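Local coordinates for transcriptional repressor, TetR family (Thermus thermophilus, PDB 3ANP), which represses transcription, probably of genes for fatty acid degradation, as a DNA-binding regulator of the TetR family that binds lauroyl-CoA, at residues 103-108 with 165-170. Residues are numbered along the deposited sequence; the frame is centred on the assembly and turned at random.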
loop_
_atom_site.group_PDB
_atom_site.type_symbol
_atom_site.label_atom_id
_atom_site.label_comp_id
_atom_site.label_asym_id
_atom_site.label_seq_id
_atom_site.Cartn_x
_atom_site.Cartn_y
_atom_site.Cartn_z
ATOM N N LEU A 103 0.285 -8.603 -16.357
ATOM C CA LEU A 103 1.574 -7.934 -16.538
ATOM C C LEU A 103 1.841 -6.962 -15.389
ATOM O O LEU A 103 2.966 -6.834 -14.922
ATOM C CB LEU A 103 1.606 -7.131 -17.845
ATOM C CG LEU A 103 1.468 -7.905 -19.154
ATOM C CD1 LEU A 103 1.281 -6.926 -20.311
ATOM C CD2 LEU A 103 2.696 -8.757 -19.368
ATOM N N LEU A 104 0.808 -6.259 -14.945
ATOM C CA LEU A 104 0.998 -5.288 -13.879
ATOM C C LEU A 104 1.227 -5.893 -12.499
ATOM O O LEU A 104 1.899 -5.285 -11.662
ATOM C CB LEU A 104 -0.194 -4.329 -13.812
ATOM C CG LEU A 104 -0.468 -3.503 -15.068
ATOM C CD1 LEU A 104 -1.670 -2.609 -14.831
ATOM C CD2 LEU A 104 0.758 -2.672 -15.417
ATOM N N LEU A 105 0.691 -7.082 -12.240
ATOM C CA LEU A 105 0.883 -7.648 -10.893
ATOM C C LEU A 105 2.375 -7.820 -10.534
ATOM O O LEU A 105 2.824 -7.299 -9.516
ATOM C CB LEU A 105 0.123 -8.966 -10.742
ATOM C CG LEU A 105 0.139 -9.625 -9.354
ATOM C CD1 LEU A 105 -0.342 -8.633 -8.313
ATOM C CD2 LEU A 105 -0.753 -10.860 -9.361
ATOM N N PRO A 106 3.161 -8.535 -11.365
ATOM C CA PRO A 106 4.574 -8.666 -10.981
ATOM C C PRO A 106 5.275 -7.316 -10.938
ATOM O O PRO A 106 6.267 -7.129 -10.230
ATOM C CB PRO A 106 5.149 -9.608 -12.044
ATOM C CG PRO A 106 4.188 -9.471 -13.207
ATOM C CD PRO A 106 2.853 -9.391 -12.524
HETATM N N MSE A 107 4.751 -6.363 -11.697
HETATM C CA MSE A 107 5.319 -5.034 -11.698
HETATM C C MSE A 107 5.061 -4.372 -10.336
HETATM O O MSE A 107 5.957 -3.749 -9.764
HETATM C CB MSE A 107 4.710 -4.195 -12.831
HETATM C CG MSE A 107 5.413 -2.868 -13.008
HETATM SE SE MSE A 107 4.454 -1.614 -14.113
HETATM C CE MSE A 107 3.052 -1.169 -12.872
ATOM N N PHE A 108 3.842 -4.515 -9.811
ATOM C CA PHE A 108 3.492 -3.926 -8.513
ATOM C C PHE A 108 4.381 -4.465 -7.382
ATOM O O PHE A 108 4.743 -3.726 -6.471
ATOM C CB PHE A 108 2.022 -4.200 -8.140
ATOM C CG PHE A 108 1.003 -3.488 -9.009
ATOM C CD1 PHE A 108 1.271 -2.231 -9.569
ATOM C CD2 PHE A 108 -0.256 -4.061 -9.218
ATOM C CE1 PHE A 108 0.300 -1.550 -10.324
ATOM C CE2 PHE A 108 -1.234 -3.389 -9.971
ATOM C CZ PHE A 108 -0.954 -2.134 -10.522
ATOM N N SER A 165 -4.742 -0.899 -3.300
ATOM C CA SER A 165 -6.031 -1.419 -3.778
ATOM C C SER A 165 -5.875 -2.267 -5.042
ATOM O O SER A 165 -6.492 -3.327 -5.170
ATOM C CB SER A 165 -7.009 -0.272 -4.066
ATOM O OG SER A 165 -7.452 0.346 -2.865
ATOM N N ALA A 166 -5.059 -1.785 -5.976
ATOM C CA ALA A 166 -4.838 -2.472 -7.246
ATOM C C ALA A 166 -4.100 -3.789 -7.053
ATOM O O ALA A 166 -4.429 -4.810 -7.670
ATOM C CB ALA A 166 -4.051 -1.566 -8.197
ATOM N N LEU A 167 -3.099 -3.762 -6.185
ATOM C CA LEU A 167 -2.319 -4.951 -5.892
ATOM C C LEU A 167 -3.187 -6.025 -5.232
ATOM O O LEU A 167 -3.162 -7.184 -5.640
ATOM C CB LEU A 167 -1.140 -4.588 -4.977
ATOM C CG LEU A 167 -0.309 -5.748 -4.421
ATOM C CD1 LEU A 167 0.018 -6.721 -5.535
ATOM C CD2 LEU A 167 0.974 -5.187 -3.789
ATOM N N ARG A 168 -3.958 -5.645 -4.217
ATOM C CA ARG A 168 -4.803 -6.613 -3.539
ATOM C C ARG A 168 -5.902 -7.114 -4.465
ATOM O O ARG A 168 -6.263 -8.289 -4.435
ATOM C CB ARG A 168 -5.387 -6.010 -2.264
ATOM C CG ARG A 168 -4.297 -5.810 -1.195
ATOM C CD ARG A 168 -4.743 -4.929 -0.043
ATOM N NE ARG A 168 -5.683 -5.600 0.848
ATOM C CZ ARG A 168 -6.175 -5.054 1.957
ATOM N NH1 ARG A 168 -5.815 -3.823 2.314
ATOM N NH2 ARG A 168 -7.031 -5.741 2.711
ATOM N N TRP A 169 -6.409 -6.224 -5.306
ATOM C CA TRP A 169 -7.445 -6.607 -6.253
ATOM C C TRP A 169 -6.905 -7.675 -7.196
ATOM O O TRP A 169 -7.520 -8.728 -7.378
ATOM C CB TRP A 169 -7.887 -5.401 -7.078
ATOM C CG TRP A 169 -8.877 -5.756 -8.170
ATOM C CD1 TRP A 169 -10.238 -5.884 -8.039
ATOM C CD2 TRP A 169 -8.577 -6.072 -9.531
ATOM N NE1 TRP A 169 -10.801 -6.265 -9.236
ATOM C CE2 TRP A 169 -9.808 -6.388 -10.171
ATOM C CE3 TRP A 169 -7.392 -6.126 -10.276
ATOM C CZ2 TRP A 169 -9.885 -6.755 -11.525
ATOM C CZ3 TRP A 169 -7.469 -6.496 -11.637
ATOM C CH2 TRP A 169 -8.713 -6.806 -12.240
ATOM N N ALA A 170 -5.751 -7.387 -7.795
ATOM C CA ALA A 170 -5.131 -8.292 -8.758
ATOM C C ALA A 170 -4.633 -9.592 -8.160
ATOM O O ALA A 170 -4.749 -10.648 -8.779
ATOM C CB ALA A 170 -3.971 -7.568 -9.492
#
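Leu105 and Phe108 of helix 101-110 pack on Ala166, Leu167 and Ala170 of helix 151-172 where the short segments 103-108 and 165-170 approach to 9.9 Å between axes, with their directions 124° apart. The contact is wholly apolar. Leu105 has CG anti to the backbone N (chi1 -175°), and from there its CD1 comes within 3.4 Å of Leu167 CD1, a tight carbon pair made where the two leucine side chains cross at about a right angle; Leu105 CD1 also meets Ala170 CB. One turn on, the Phe108 ring meets the partner helix obliquely through its CD2-CE2-CZ side: CE2 is 3.8 Å from Ala166 CB, and CD2 is 4.0 Å from Leu167 CA. The ring thus lies against the backbone of Leu167 as well as the methyl of Ala166. Leu167 CD1 touches both side chains, meeting Phe108 CB as well as Leu105 CD1. The Leu104 carbonyl oxygen sits over one face of the ring, nearer its rim than its centre. The side chain of Phe108 is about 4 Å from the bound dodecyl-CoA, beside the acyl-CoA pocket. Behind helix 101-110, Leu103, Pro106 and Met107 pack on helix 54-77; beyond helix 151-172, Arg168 forms a salt bridge with Asp160 of the second subunit.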